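Local coordinates for protein probable glutamine synthetase (Pseudomonas aeruginosa, PDB 4HPP) that is a probable member of the glutamine synthetase family, with a beta-sheet N-terminal domain and a larger catalytic domain, modelled with magnesium and glutamic acid bound in a six-chain assembly, at residues A[8-13]-A[90-95]; A[22-27]-A[39-44]; A[107-112]-A[341-346]; A[349-354]-A[402-407]. All coordinates share one frame; numbering follows the deposited sequence.

Contact 1 (A[8-13]-A[90-95]); sequences RLVSFV and DYLHGN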
loop_
_atom_site.group_PDB
_atom_site.type_symbol
_atom_site.label_atom_id
_atom_site.label_comp_id
_atom_site.label_asym_id
_atom_site.label_seq_id
_atom_site.Cartn_x
_atom_site.Cartn_y
_atom_site.Cartn_z
ATOM N N ARG A 8 19.044 -14.616 21.100
ATOM C CA ARG A 8 20.192 -13.871 20.659
ATOM C C ARG A 8 21.257 -14.906 20.361
ATOM O O ARG A 8 21.589 -15.717 21.251
ATOM C CB ARG A 8 20.657 -12.901 21.745
ATOM C CG ARG A 8 22.017 -12.253 21.456
ATOM C CD ARG A 8 22.342 -11.321 22.598
ATOM N NE ARG A 8 23.515 -10.473 22.421
ATOM C CZ ARG A 8 23.480 -9.136 22.410
ATOM N NH1 ARG A 8 22.322 -8.500 22.525
ATOM N NH2 ARG A 8 24.609 -8.421 22.288
ATOM N N LEU A 9 21.767 -14.882 19.117
ATOM C CA LEU A 9 22.873 -15.752 18.673
ATOM C C LEU A 9 24.243 -15.043 18.763
ATOM O O LEU A 9 24.372 -13.859 18.467
ATOM C CB LEU A 9 22.600 -16.305 17.277
ATOM C CG LEU A 9 21.183 -16.957 17.231
ATOM C CD1 LEU A 9 20.742 -17.310 15.797
ATOM C CD2 LEU A 9 21.020 -18.210 18.130
ATOM N N VAL A 10 25.264 -15.765 19.212
ATOM C CA VAL A 10 26.587 -15.224 19.206
ATOM C C VAL A 10 27.375 -15.947 18.125
ATOM O O VAL A 10 27.352 -17.172 18.075
ATOM C CB VAL A 10 27.263 -15.401 20.594
ATOM C CG1 VAL A 10 28.698 -14.943 20.494
ATOM C CG2 VAL A 10 26.532 -14.551 21.620
ATOM N N SER A 11 28.052 -15.209 17.254
ATOM C CA SER A 11 28.941 -15.852 16.310
ATOM C C SER A 11 30.408 -15.891 16.731
ATOM O O SER A 11 30.904 -14.968 17.327
ATOM C CB SER A 11 28.822 -15.193 14.938
ATOM O OG SER A 11 27.746 -15.730 14.179
ATOM N N PHE A 12 31.092 -16.996 16.435
ATOM C CA PHE A 12 32.551 -17.057 16.394
ATOM C C PHE A 12 32.962 -16.923 14.896
ATOM O O PHE A 12 32.508 -17.697 14.034
ATOM C CB PHE A 12 33.101 -18.398 16.942
ATOM C CG PHE A 12 32.705 -18.722 18.352
ATOM C CD1 PHE A 12 32.323 -17.713 19.268
ATOM C CD2 PHE A 12 32.734 -20.048 18.807
ATOM C CE1 PHE A 12 31.970 -18.027 20.575
ATOM C CE2 PHE A 12 32.374 -20.369 20.148
ATOM C CZ PHE A 12 31.978 -19.354 21.011
ATOM N N VAL A 13 33.822 -15.943 14.615
ATOM C CA VAL A 13 34.302 -15.678 13.275
ATOM C C VAL A 13 35.800 -15.822 13.064
ATOM O O VAL A 13 36.606 -15.702 13.999
ATOM C CB VAL A 13 33.873 -14.290 12.805
ATOM C CG1 VAL A 13 32.372 -14.167 12.894
ATOM C CG2 VAL A 13 34.528 -13.192 13.623
ATOM N N ASP A 90 26.259 -9.811 17.333
ATOM C CA ASP A 90 27.111 -10.224 18.423
ATOM C C ASP A 90 28.057 -11.302 18.000
ATOM O O ASP A 90 27.629 -12.375 17.621
ATOM C CB ASP A 90 26.246 -10.728 19.562
ATOM C CG ASP A 90 26.981 -10.789 20.857
ATOM O OD1 ASP A 90 28.263 -10.819 20.847
ATOM O OD2 ASP A 90 26.257 -10.805 21.902
ATOM N N TYR A 91 29.353 -11.040 18.061
ATOM C CA TYR A 91 30.332 -12.064 17.622
ATOM C C TYR A 91 31.701 -11.727 18.182
ATOM O O TYR A 91 31.936 -10.592 18.577
ATOM C CB TYR A 91 30.430 -12.140 16.052
ATOM C CG TYR A 91 30.999 -10.872 15.483
ATOM C CD1 TYR A 91 32.374 -10.667 15.394
ATOM C CD2 TYR A 91 30.160 -9.857 15.052
ATOM C CE1 TYR A 91 32.892 -9.466 14.853
ATOM C CE2 TYR A 91 30.657 -8.677 14.499
ATOM C CZ TYR A 91 32.026 -8.470 14.424
ATOM O OH TYR A 91 32.491 -7.258 13.928
ATOM N N LEU A 92 32.577 -12.724 18.187
ATOM C CA LEU A 92 33.951 -12.657 18.661
ATOM C C LEU A 92 34.914 -13.227 17.596
ATOM O O LEU A 92 34.615 -14.251 16.945
ATOM C CB LEU A 92 34.121 -13.539 19.908
ATOM C CG LEU A 92 33.342 -13.258 21.176
ATOM C CD1 LEU A 92 31.983 -13.919 21.126
ATOM C CD2 LEU A 92 34.096 -13.762 22.398
ATOM N N HIS A 93 36.074 -12.585 17.452
ATOM C CA HIS A 93 37.130 -13.059 16.590
ATOM C C HIS A 93 37.819 -14.184 17.295
ATOM O O HIS A 93 37.945 -14.175 18.536
ATOM C CB HIS A 93 38.118 -11.968 16.290
ATOM C CG HIS A 93 37.494 -10.749 15.709
ATOM N ND1 HIS A 93 37.533 -10.477 14.379
ATOM C CD2 HIS A 93 36.795 -9.689 16.320
ATOM C CE1 HIS A 93 36.867 -9.306 14.144
ATOM N NE2 HIS A 93 36.415 -8.823 15.335
ATOM N N GLY A 94 38.263 -15.169 16.518
ATOM C CA GLY A 94 38.854 -16.333 17.087
ATOM C C GLY A 94 40.106 -16.670 16.321
ATOM O O GLY A 94 40.312 -16.207 15.171
ATOM N N ASN A 95 40.951 -17.466 16.970
ATOM C CA ASN A 95 42.099 -18.056 16.302
ATOM C C ASN A 95 41.796 -19.555 16.036
ATOM O O ASN A 95 41.095 -20.186 16.837
ATOM C CB ASN A 95 43.369 -17.900 17.147
ATOM C CG ASN A 95 43.515 -16.526 17.800
ATOM O OD1 ASN A 95 43.285 -15.480 17.186
ATOM N ND2 ASN A 95 43.924 -16.527 19.068
#
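Backbone hydrogen bonds join Ser-11 and Val-13 to their neighbours on 90-95 in parallel register. Ser-11 N donates to Asp-90 O (2.9 Å) and Ser-11 O accepts from Leu-92 N. The ladder goes on from Val-13 N to Leu-92 O (3.0 Å) and ends in a weaker bond from Gly-94 N to Val-13 O. Between these rungs the CA atoms of Val-10 and Phe-12 make C-H...O contacts with Asp-90 O and Leu-92 O.

The ionic contact sits where 8-13 begins. Arg-8, extended from CG to NE, brings the guanidinium side-on to one oxygen: NE lies 2.8 Å and NH2 2.9 Å from Asp-90 OD2. That oxygen is in the guanidinium plane, yet the carboxylate is turned 87° to it, and NE uses the anti lone pair while NH2 comes from above the carboxylate. Neither charge is exclusive, for Arg-8 also pairs with Glu-79 and Asp-90 with Arg-75.

Apolar packing covers both faces. On one, Leu-92 CD1 fits against Val-10 CG1 (3.5 Å) and meets the edge of the Phe-12 ring at CE1 (4.1 Å), with helix 31-35 covering them. On the other, Val-13 CG2 approaches Tyr-91 CD1 at 3.8 Å and lies over a face of the His-93 ring; here Leu-150 of the second subunit packs on Ser-11 and Tyr-91. This pair of parallel strands at the middle of a mixed sheet, with a helix on one face, is consistent with the beta-grasp fold of glutamine synthetase N-terminal domains.

Contact 2 (A[22-27]-A[39-44]); sequences RGRSLP and CGWVPA
Arg-24 reaches from strand 22-27 across to Cys-39, Gly-40 and Trp-41. Its CB starts 4.0 Å from Cys-39 SG. With CG anti to the carbonyl carbon (chi1 -79°) and the chain extended as far as NE, CD arrives 3.8 Å from Gly-40 O and NE comes to the edge of the Trp-41 ring, 3.9 Å from CE3. The guanidinium then slides flat beneath a carbonyl: Gly-40 O sits over its centre, 3.0 Å from Arg-24 CZ. No hydrogen bond forms there, because the N-H groups point outward in the plane, though the cation should still attract the carbonyl dipole.

The two strands are the outermost within this chain of the five-stranded N-terminal sheet, and 22-27 is bonded further, through its backbone, to the second subunit. The sheet curls so that the axes of 22-27 and 39-41 approach to 8.0 Å, without any direct backbone bond between them. A water does part of the bridging, accepting from Arg-24 NH1 at 2.9 Å in the guanidinium plane and from Gly-40 N.

Two residues earlier, Arg-22 CB packs against the far end of the indole, 3.5 Å from Trp-41 CH2, while its own guanidinium turns away to Asp-16 and Asp-52. Leu-178 of the second subunit packs on Arg-24.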
loop_
_atom_site.group_PDB
_atom_site.type_symbol
_atom_site.label_atom_id
_atom_site.label_comp_id
_atom_site.label_asym_id
_atom_site.label_seq_id
_atom_site.Cartn_x
_atom_site.Cartn_y
_atom_site.Cartn_z
ATOM N N ARG A 22 33.840 -15.503 8.300
ATOM C CA ARG A 22 33.000 -16.680 8.327
ATOM C C ARG A 22 32.882 -17.149 9.771
ATOM O O ARG A 22 33.781 -16.876 10.572
ATOM C CB ARG A 22 33.693 -17.748 7.497
ATOM C CG ARG A 22 33.618 -17.423 5.997
ATOM C CD ARG A 22 34.702 -18.040 5.117
ATOM N NE ARG A 22 34.012 -18.416 3.910
ATOM C CZ ARG A 22 34.366 -18.163 2.637
ATOM N NH1 ARG A 22 35.504 -17.613 2.260
ATOM N NH2 ARG A 22 33.551 -18.548 1.708
ATOM N N GLY A 23 31.793 -17.844 10.121
ATOM C CA GLY A 23 31.749 -18.460 11.416
ATOM C C GLY A 23 30.488 -19.230 11.630
ATOM O O GLY A 23 29.811 -19.606 10.662
ATOM N N ARG A 24 30.153 -19.424 12.917
ATOM C CA ARG A 24 29.066 -20.281 13.336
ATOM C C ARG A 24 28.505 -19.666 14.563
ATOM O O ARG A 24 29.238 -19.006 15.289
ATOM C CB ARG A 24 29.620 -21.627 13.772
ATOM C CG ARG A 24 29.947 -22.522 12.614
ATOM C CD ARG A 24 30.445 -23.864 13.078
ATOM N NE ARG A 24 31.157 -24.500 11.990
ATOM C CZ ARG A 24 31.624 -25.736 12.056
ATOM N NH1 ARG A 24 31.439 -26.410 13.179
ATOM N NH2 ARG A 24 32.289 -26.277 11.018
ATOM N N SER A 25 27.235 -19.905 14.868
ATOM C CA SER A 25 26.692 -19.207 16.021
ATOM C C SER A 25 25.974 -20.129 16.979
ATOM O O SER A 25 25.615 -21.277 16.629
ATOM C CB SER A 25 25.794 -18.058 15.560
ATOM O OG SER A 25 24.536 -18.568 15.156
ATOM N N LEU A 26 25.797 -19.632 18.194
ATOM C CA LEU A 26 25.188 -20.408 19.301
ATOM C C LEU A 26 24.272 -19.529 20.138
ATOM O O LEU A 26 24.373 -18.307 20.083
ATOM C CB LEU A 26 26.246 -20.977 20.194
ATOM C CG LEU A 26 27.369 -19.999 20.523
ATOM C CD1 LEU A 26 27.666 -19.925 22.033
ATOM C CD2 LEU A 26 28.595 -20.484 19.776
ATOM N N PRO A 27 23.356 -20.136 20.893
ATOM C CA PRO A 27 22.511 -19.260 21.736
ATOM C C PRO A 27 23.352 -18.582 22.814
ATOM O O PRO A 27 24.294 -19.216 23.347
ATOM C CB PRO A 27 21.487 -20.238 22.358
ATOM C CG PRO A 27 21.498 -21.419 21.435
ATOM C CD PRO A 27 22.922 -21.543 20.963
ATOM N N CYS A 39 34.276 -23.510 18.535
ATOM C CA CYS A 39 33.425 -24.294 17.623
ATOM C C CYS A 39 34.260 -24.987 16.580
ATOM O O CYS A 39 35.364 -24.528 16.262
ATOM C CB CYS A 39 32.423 -23.394 16.889
ATOM S SG CYS A 39 33.130 -22.236 15.680
ATOM N N GLY A 40 33.726 -26.058 15.999
ATOM C CA GLY A 40 34.428 -26.760 14.929
ATOM C C GLY A 40 34.731 -25.881 13.713
ATOM O O GLY A 40 34.130 -24.843 13.516
ATOM N N TRP A 41 35.704 -26.280 12.909
ATOM C CA TRP A 41 35.998 -25.590 11.645
ATOM C C TRP A 41 36.774 -26.541 10.798
ATOM O O TRP A 41 37.384 -27.470 11.321
ATOM C CB TRP A 41 36.800 -24.318 11.930
ATOM C CG TRP A 41 36.781 -23.345 10.807
ATOM C CD1 TRP A 41 37.845 -22.946 10.002
ATOM C CD2 TRP A 41 35.602 -22.645 10.265
ATOM N NE1 TRP A 41 37.415 -22.044 9.037
ATOM C CE2 TRP A 41 36.085 -21.812 9.164
ATOM C CE3 TRP A 41 34.268 -22.595 10.599
ATOM C CZ2 TRP A 41 35.236 -20.994 8.449
ATOM C CZ3 TRP A 41 33.436 -21.754 9.884
ATOM C CH2 TRP A 41 33.893 -20.993 8.827
ATOM N N VAL A 42 36.753 -26.361 9.491
ATOM C CA VAL A 42 37.299 -27.375 8.536
ATOM C C VAL A 42 38.512 -26.694 7.874
ATOM O O VAL A 42 38.377 -25.576 7.383
ATOM C CB VAL A 42 36.196 -27.811 7.524
ATOM C CG1 VAL A 42 36.743 -28.624 6.356
ATOM C CG2 VAL A 42 35.094 -28.588 8.234
ATOM N N PRO A 43 39.711 -27.319 7.910
ATOM C CA PRO A 43 40.912 -26.671 7.359
ATOM C C PRO A 43 40.780 -26.297 5.878
ATOM O O PRO A 43 41.317 -25.254 5.446
ATOM C CB PRO A 43 41.987 -27.747 7.507
ATOM C CG PRO A 43 41.483 -28.667 8.567
ATOM C CD PRO A 43 40.006 -28.712 8.293
ATOM N N ALA A 44 40.059 -27.126 5.120
ATOM C CA ALA A 44 39.906 -26.919 3.677
ATOM C C ALA A 44 39.159 -25.615 3.315
ATOM O O ALA A 44 39.240 -25.170 2.145
ATOM C CB ALA A 44 39.272 -28.137 2.992
HETATM O O HOH W 1 30.846 -26.346 16.013
#

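Contact 3 (A[107-112]-A[341-346]); sequences CPRSLL and CPHLAM
Arg-109 lays the aliphatic part of its side chain over one face of the His-343 imidazole. Its CG is the closest atom, 3.4 Å from His-343 CD2, and CD follows near NE2, so methylene groups rather than charge lie against the ring. The guanidinium plane stands 72° from that of the ring. His-343 CG is anti to its carbonyl carbon (chi1 -49°), which starts the ring off toward helix 108-121.

One turn on, the Leu-112 side chain crosses that of Met-346 obliquely: its CB rests 3.4 Å from His-343 O, and its CD1 meets Met-346 CG at 3.9 Å. Leu-111 CD2 touches Leu-344 CD1 at 3.8 Å, with Pro-108 ahead of it on Leu-344 CB. At the start of both helices, Pro-108 CB packs on Cys-341 SG (3.7 Å), a sulfur that is also the N-cap acceptor for Leu-344 N. Cys-107 caps its own helix in the same way, SG accepting from Ser-110 N. The two helix starts run roughly side by side, axes 8.0 Å apart at 35°, within the catalytic domain.

No hydrogen bond crosses between the segments; the polar ends look outward to a shared third party. Asp-200 takes Arg-109 NH2 on OD1 and His-343 NE2 on OD2, while Asp-71 and Asn-95 hold the rest of the guanidinium. With Arg-109 NE 5.1 Å from His-343 NE2, this carboxylate would tend to offset the arginine charge felt by the imidazole.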
loop_
_atom_site.group_PDB
_atom_site.type_symbol
_atom_site.label_atom_id
_atom_site.label_comp_id
_atom_site.label_asym_id
_atom_site.label_seq_id
_atom_site.Cartn_x
_atom_site.Cartn_y
_atom_site.Cartn_z
ATOM N N CYS A 107 46.427 -19.986 10.091
ATOM C CA CYS A 107 45.578 -18.929 10.692
ATOM C C CYS A 107 46.167 -17.503 10.586
ATOM O O CYS A 107 47.269 -17.225 11.118
ATOM C CB CYS A 107 45.250 -19.223 12.153
ATOM S SG CYS A 107 44.283 -17.877 12.912
ATOM N N PRO A 108 45.408 -16.589 9.960
ATOM C CA PRO A 108 45.941 -15.281 9.626
ATOM C C PRO A 108 45.953 -14.393 10.823
ATOM O O PRO A 108 46.936 -13.693 10.990
ATOM C CB PRO A 108 45.014 -14.755 8.510
ATOM C CG PRO A 108 44.175 -15.921 8.139
ATOM C CD PRO A 108 44.093 -16.803 9.359
ATOM N N ARG A 109 44.920 -14.448 11.670
ATOM C CA ARG A 109 44.965 -13.747 13.006
ATOM C C ARG A 109 46.195 -14.130 13.867
ATOM O O ARG A 109 46.972 -13.266 14.283
ATOM C CB ARG A 109 43.667 -13.900 13.822
ATOM C CG ARG A 109 43.372 -12.597 14.576
ATOM C CD ARG A 109 42.074 -12.506 15.338
ATOM N NE ARG A 109 42.299 -12.947 16.698
ATOM C CZ ARG A 109 42.089 -12.206 17.762
ATOM N NH1 ARG A 109 42.277 -12.741 18.926
ATOM N NH2 ARG A 109 41.669 -10.962 17.657
ATOM N N SER A 110 46.407 -15.435 14.036
ATOM C CA SER A 110 47.583 -15.987 14.736
ATOM C C SER A 110 48.917 -15.466 14.182
ATOM O O SER A 110 49.721 -14.922 14.961
ATOM C CB SER A 110 47.557 -17.533 14.704
ATOM O OG SER A 110 46.629 -18.065 15.651
ATOM N N LEU A 111 49.158 -15.636 12.866
ATOM C CA LEU A 111 50.343 -15.058 12.205
ATOM C C LEU A 111 50.503 -13.583 12.591
ATOM O O LEU A 111 51.585 -13.181 13.038
ATOM C CB LEU A 111 50.248 -15.153 10.693
ATOM C CG LEU A 111 51.113 -14.155 9.911
ATOM C CD1 LEU A 111 52.575 -14.380 10.257
ATOM C CD2 LEU A 111 50.898 -14.266 8.408
ATOM N N LEU A 112 49.444 -12.764 12.465
ATOM C CA LEU A 112 49.644 -11.362 12.845
ATOM C C LEU A 112 49.993 -11.217 14.336
ATOM O O LEU A 112 50.863 -10.418 14.681
ATOM C CB LEU A 112 48.509 -10.411 12.424
ATOM C CG LEU A 112 48.529 -8.992 13.066
ATOM C CD1 LEU A 112 49.762 -8.196 12.643
ATOM C CD2 LEU A 112 47.259 -8.229 12.767
ATOM N N CYS A 341 42.595 -9.715 3.704
ATOM C CA CYS A 341 42.347 -10.133 5.074
ATOM C C CYS A 341 43.099 -9.181 6.057
ATOM O O CYS A 341 44.291 -9.295 6.252
ATOM C CB CYS A 341 42.704 -11.620 5.250
ATOM S SG CYS A 341 42.989 -12.073 6.984
ATOM N N PRO A 342 42.406 -8.213 6.671
ATOM C CA PRO A 342 43.132 -7.208 7.527
ATOM C C PRO A 342 44.387 -7.717 8.286
ATOM O O PRO A 342 45.446 -7.078 8.242
ATOM C CB PRO A 342 42.051 -6.752 8.504
ATOM C CG PRO A 342 40.770 -6.918 7.748
ATOM C CD PRO A 342 40.956 -7.918 6.608
ATOM N N HIS A 343 44.276 -8.851 8.963
ATOM C CA HIS A 343 45.394 -9.528 9.668
ATOM C C HIS A 343 46.491 -10.004 8.828
ATOM O O HIS A 343 47.633 -9.874 9.228
ATOM C CB HIS A 343 44.868 -10.729 10.349
ATOM C CG HIS A 343 43.650 -10.438 11.157
ATOM N ND1 HIS A 343 42.417 -10.606 10.672
ATOM C CD2 HIS A 343 43.510 -9.946 12.454
ATOM C CE1 HIS A 343 41.513 -10.232 11.621
ATOM N NE2 HIS A 343 42.192 -9.842 12.707
ATOM N N LEU A 344 46.176 -10.604 7.667
ATOM C CA LEU A 344 47.227 -11.057 6.771
ATOM C C LEU A 344 47.937 -9.861 6.134
ATOM O O LEU A 344 49.163 -9.784 6.088
ATOM C CB LEU A 344 46.681 -12.051 5.737
ATOM C CG LEU A 344 47.675 -12.530 4.668
ATOM C CD1 LEU A 344 48.752 -13.354 5.356
ATOM C CD2 LEU A 344 47.005 -13.307 3.549
ATOM N N ALA A 345 47.154 -8.887 5.704
ATOM C CA ALA A 345 47.702 -7.705 5.090
ATOM C C ALA A 345 48.593 -6.958 6.055
ATOM O O ALA A 345 49.728 -6.669 5.692
ATOM C CB ALA A 345 46.596 -6.821 4.555
ATOM N N MET A 346 48.115 -6.643 7.273
ATOM C CA MET A 346 48.931 -5.866 8.224
ATOM C C MET A 346 50.193 -6.665 8.609
ATOM O O MET A 346 51.296 -6.134 8.529
ATOM C CB MET A 346 48.109 -5.444 9.426
ATOM C CG MET A 346 48.875 -4.930 10.662
ATOM S SD MET A 346 47.627 -4.321 11.795
ATOM C CE MET A 346 48.592 -3.899 13.276
#

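Contact 4 (A[349-354]-A[402-407]); sequences VLIAGR and EALCAE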
loop_
_atom_site.group_PDB
_atom_site.type_symbol
_atom_site.label_atom_id
_atom_site.label_comp_id
_atom_site.label_asym_id
_atom_site.label_seq_id
_atom_site.Cartn_x
_atom_site.Cartn_y
_atom_site.Cartn_z
ATOM N N VAL A 349 52.907 -6.423 5.983
ATOM C CA VAL A 349 53.554 -5.121 5.897
ATOM C C VAL A 349 54.560 -4.987 7.041
ATOM O O VAL A 349 55.723 -4.592 6.831
ATOM C CB VAL A 349 52.514 -3.955 5.927
ATOM C CG1 VAL A 349 53.182 -2.587 6.147
ATOM C CG2 VAL A 349 51.637 -3.984 4.676
ATOM N N LEU A 350 54.123 -5.348 8.240
ATOM C CA LEU A 350 54.964 -5.176 9.421
ATOM C C LEU A 350 56.175 -6.080 9.280
ATOM O O LEU A 350 57.240 -5.767 9.828
ATOM C CB LEU A 350 54.204 -5.488 10.703
ATOM C CG LEU A 350 53.349 -4.476 11.508
ATOM C CD1 LEU A 350 52.590 -5.217 12.628
ATOM C CD2 LEU A 350 54.193 -3.374 12.133
ATOM N N ILE A 351 56.019 -7.174 8.515
ATOM C CA ILE A 351 57.113 -8.135 8.290
ATOM C C ILE A 351 58.229 -7.451 7.510
ATOM O O ILE A 351 59.365 -7.344 8.008
ATOM C CB ILE A 351 56.664 -9.454 7.579
ATOM C CG1 ILE A 351 56.137 -10.475 8.599
ATOM C CG2 ILE A 351 57.851 -10.139 6.931
ATOM C CD1 ILE A 351 55.260 -11.547 8.012
ATOM N N ALA A 352 57.891 -6.969 6.309
ATOM C CA ALA A 352 58.887 -6.406 5.414
ATOM C C ALA A 352 59.566 -5.226 6.081
ATOM O O ALA A 352 60.762 -5.025 5.896
ATOM C CB ALA A 352 58.270 -5.995 4.091
ATOM N N GLY A 353 58.792 -4.472 6.859
ATOM C CA GLY A 353 59.305 -3.389 7.699
ATOM C C GLY A 353 60.318 -3.935 8.673
ATOM O O GLY A 353 61.444 -3.414 8.759
ATOM N N ARG A 354 59.934 -4.991 9.390
ATOM C CA ARG A 354 60.849 -5.676 10.327
ATOM C C ARG A 354 62.141 -6.034 9.606
ATOM O O ARG A 354 63.203 -5.648 10.039
ATOM C CB ARG A 354 60.233 -6.957 10.931
ATOM C CG ARG A 354 60.395 -7.146 12.447
ATOM C CD ARG A 354 60.351 -8.624 12.907
ATOM N NE ARG A 354 59.501 -9.555 12.121
ATOM C CZ ARG A 354 59.934 -10.619 11.424
ATOM N NH1 ARG A 354 61.221 -10.902 11.400
ATOM N NH2 ARG A 354 59.089 -11.406 10.736
ATOM N N GLU A 402 62.299 -14.757 -1.371
ATOM C CA GLU A 402 62.497 -15.759 -0.323
ATOM C C GLU A 402 62.712 -15.114 1.028
ATOM O O GLU A 402 62.390 -15.722 2.056
ATOM C CB GLU A 402 63.661 -16.689 -0.632
ATOM C CG GLU A 402 63.454 -17.571 -1.841
ATOM C CD GLU A 402 64.701 -17.572 -2.691
ATOM O OE1 GLU A 402 65.312 -18.659 -2.827
ATOM O OE2 GLU A 402 65.075 -16.468 -3.177
ATOM N N ALA A 403 63.274 -13.902 1.059
ATOM C CA ALA A 403 63.450 -13.290 2.372
ATOM C C ALA A 403 62.075 -13.177 3.090
ATOM O O ALA A 403 61.938 -13.562 4.270
ATOM C CB ALA A 403 64.149 -11.949 2.264
ATOM N N LEU A 404 61.061 -12.696 2.362
ATOM C CA LEU A 404 59.728 -12.479 2.946
ATOM C C LEU A 404 58.994 -13.804 3.209
ATOM O O LEU A 404 58.537 -14.043 4.344
ATOM C CB LEU A 404 58.897 -11.520 2.083
ATOM C CG LEU A 404 57.460 -11.172 2.523
ATOM C CD1 LEU A 404 57.468 -10.029 3.517
ATOM C CD2 LEU A 404 56.624 -10.773 1.326
ATOM N N CYS A 405 58.943 -14.664 2.184
ATOM C CA CYS A 405 58.300 -15.954 2.264
ATOM C C CYS A 405 58.745 -16.666 3.484
ATOM O O CYS A 405 57.944 -17.305 4.168
ATOM C CB CYS A 405 58.635 -16.822 1.070
ATOM S SG CYS A 405 57.790 -16.177 -0.350
ATOM N N ALA A 406 60.025 -16.566 3.771
ATOM C CA ALA A 406 60.568 -17.302 4.884
ATOM C C ALA A 406 59.943 -16.877 6.219
ATOM O O ALA A 406 59.975 -17.654 7.163
ATOM C CB ALA A 406 62.083 -17.160 4.931
ATOM N N GLU A 407 59.386 -15.665 6.327
ATOM C CA GLU A 407 58.802 -15.254 7.627
ATOM C C GLU A 407 57.358 -15.776 7.766
ATOM O O GLU A 407 56.756 -15.773 8.864
ATOM C CB GLU A 407 58.824 -13.738 7.826
ATOM C CG GLU A 407 60.147 -13.023 7.706
ATOM C CD GLU A 407 61.212 -13.492 8.660
ATOM O OE1 GLU A 407 61.105 -13.315 9.924
ATOM O OE2 GLU A 407 62.197 -14.007 8.084
#
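Arg-354 and Glu-407 meet tip to tip because each chain is bent. In Arg-354 an unusual chi3 of -32° folds NE back over the chain, and in Glu-407 a chi2 of -59° turns CD aside from the extended course. These bends lie where the long helix 342-358 of the catalytic domain packs against the short helix beginning at Glu-402, helix packing with a salt bridge beside it.

The guanidinium presents its outer end to a single oxygen, NH1 2.8 Å and NH2 2.9 Å from Glu-407 OE1, which lies in its plane. Relative to the carboxylate the two donors differ: NH1 comes from well above the plane (48° out of it), whereas NH2 is on the anti side and nearer the plane. Two N-H groups hold that oxygen, which should limit its movement, and Arg-354 NE has a second carboxylate, Glu-115 of helix 108-121. Arg-118 NE lies close to NH2, so the two acids may offset the two like charges.

Under the ion pair the packing is apolar. Ile-351 CG2 serves two partners: Glu-407 CG at 3.8 Å and Leu-404 CD1 at 3.4 Å. Leu-404 crosses Ile-351 at about a right angle, and Ala-276 of helix 261-281 and Leu-398 of helix 391-399 also pack on Leu-404. The same methyl, Leu-404 CD1, also rests 4.2 Å from Ala-352 CB on the next residue of the long helix.

In the fold
From the N terminus, strand 9-15 opens contact 1, which closes only when the chain returns at 89-97. Contact 2 lies wholly within that excursion: strand 21-27, bonded to 9-15 as its neighbour in the sheet, meets 39-41 after a short loop and helix 31-35. Both touch the second subunit. The chain then leaves 89-97 for helix 108-121, where Asn-95 OD1 is hydrogen-bonded to Arg-109 NE, so contact 3 follows in series and closes a loop of 228 residues at helix 342-358. Farther along that helix contact 4 takes over, joined to contact 3 through Leu-112 and Leu-350, and ties in the 402-407 segment. No contacts cross along the chain.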